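Local coordinates for Pol protein (Human T-cell leukemia virus type I, PDB 6TJU) that is a multifunctional retroviral polyprotein, represented here by the SH3-like C-terminal domain of its integrase, a domain that probably binds DNA during integration of the viral genome, at residues P42-A45 with S46-Q49. Sequence-based numbering, arbitrary orientation.
Sequences PVSA and SSAQ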
loop_
_atom_site.group_PDB
_atom_site.type_symbol
_atom_site.label_atom_id
_atom_site.label_comp_id
_atom_site.label_asym_id
_atom_site.label_seq_id
_atom_site.Cartn_x
_atom_site.Cartn_y
_atom_site.Cartn_z
ATOM N N PRO A 42 -3.176 -4.214 -2.583
ATOM C CA PRO A 42 -4.577 -4.575 -2.759
ATOM C C PRO A 42 -5.473 -3.379 -2.428
ATOM O O PRO A 42 -5.353 -2.878 -1.350
ATOM C CB PRO A 42 -4.816 -5.703 -1.750
ATOM C CG PRO A 42 -3.438 -6.233 -1.408
ATOM C CD PRO A 42 -2.502 -5.064 -1.590
ATOM N N VAL A 43 -6.309 -2.944 -3.371
ATOM C CA VAL A 43 -7.212 -1.768 -3.212
ATOM C C VAL A 43 -8.684 -2.208 -3.271
ATOM O O VAL A 43 -9.545 -1.375 -2.983
ATOM C CB VAL A 43 -6.879 -0.651 -4.236
ATOM C CG1 VAL A 43 -5.402 -0.192 -4.170
ATOM C CG2 VAL A 43 -7.283 -1.013 -5.669
ATOM N N SER A 44 -8.979 -3.463 -3.605
ATOM C CA SER A 44 -10.343 -4.043 -3.587
ATOM C C SER A 44 -10.225 -5.563 -3.524
ATOM O O SER A 44 -9.118 -6.121 -3.491
ATOM C CB SER A 44 -11.150 -3.595 -4.799
ATOM O OG SER A 44 -10.545 -4.070 -6.011
ATOM N N ALA A 45 -11.352 -6.229 -3.513
ATOM C CA ALA A 45 -11.372 -7.681 -3.397
ATOM C C ALA A 45 -10.876 -8.255 -4.707
ATOM O O ALA A 45 -10.558 -9.420 -4.700
ATOM C CB ALA A 45 -12.765 -8.170 -3.055
ATOM N N SER A 46 -10.861 -7.493 -5.795
ATOM C CA SER A 46 -10.497 -8.052 -7.125
ATOM C C SER A 46 -9.393 -7.244 -7.828
ATOM O O SER A 46 -9.088 -7.506 -9.007
ATOM C CB SER A 46 -11.717 -8.127 -7.982
ATOM O OG SER A 46 -11.795 -6.932 -8.749
ATOM N N SER A 47 -8.784 -6.276 -7.174
ATOM C CA SER A 47 -7.836 -5.412 -7.891
ATOM C C SER A 47 -6.677 -4.988 -6.993
ATOM O O SER A 47 -6.843 -4.878 -5.775
ATOM C CB SER A 47 -8.576 -4.260 -8.508
ATOM O OG SER A 47 -7.701 -3.177 -8.755
ATOM N N ALA A 48 -5.510 -4.802 -7.615
ATOM C CA ALA A 48 -4.334 -4.182 -6.984
ATOM C C ALA A 48 -3.728 -3.127 -7.918
ATOM O O ALA A 48 -3.821 -3.182 -9.187
ATOM C CB ALA A 48 -3.357 -5.238 -6.593
ATOM N N GLN A 49 -3.113 -2.157 -7.284
ATOM C CA GLN A 49 -2.641 -0.943 -7.955
ATOM C C GLN A 49 -1.204 -0.720 -7.502
ATOM O O GLN A 49 -0.860 -1.004 -6.318
ATOM C CB GLN A 49 -3.575 0.215 -7.638
ATOM C CG GLN A 49 -3.339 1.406 -8.551
ATOM C CD GLN A 49 -4.522 2.333 -8.531
ATOM O OE1 GLN A 49 -5.567 2.011 -7.956
ATOM N NE2 GLN A 49 -4.360 3.492 -9.149
HETATM O O HOH W 1 -6.868 -7.150 -4.323
#
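Pro42 faces Ala48 as an antiparallel, non-hydrogen-bonded pair at the loop end of a beta hairpin, where residues 42-49 reverse the chain between strands 38-42 and 48-52. The hairpin belongs to the SH3-like integrase DNA-binding domain. At its tip Ala45 and Ser46 occupy the central positions of a type I beta turn that starts at Ser44 and ends at Ser47.

Backbone bonding converges on the carbonyl of Ser47. Val43 N donates to Ser47 O at 3.1 Å, with an N-H...O angle of 162°. A weak second bond comes from Ser44 N, so consecutive amides meet one acceptor, much as in a classic beta bulge. Away from the tip, backbone bonding between Gln49 and Ile41 continues the pairing of the two strands.

In the turn, Ser44 OG lies between its own backbone N and carbonyl carbon (chi1 63°), which folds the hydroxyl back over the bend. There Ser44 OG accepts a weak, 3.4 Å bond from Ser46 N, in the manner of an ST turn, and lies 3.2 Å from Ser47 CB.

Van der Waals contacts line both surfaces of the hairpin. Ala48 CB rests against Pro42 CA at 4.1 Å, and the Pro42 side chain continues onto Leu32. Val43 divides its two methyls: CG1 packs on Gln49 CB at 3.9 Å, the two side chains running obliquely to each other, while the CG2 methyl lies beside the Ser47 hydroxyl, 3.8 Å from OG. Leu17 touches both Val43 and Gln49, joining this surface bend to a neighbouring loop.

A water completes the closure, donating one hydrogen to Ser44 O at 2.6 Å and the other to Ser47 O at 2.7 Å.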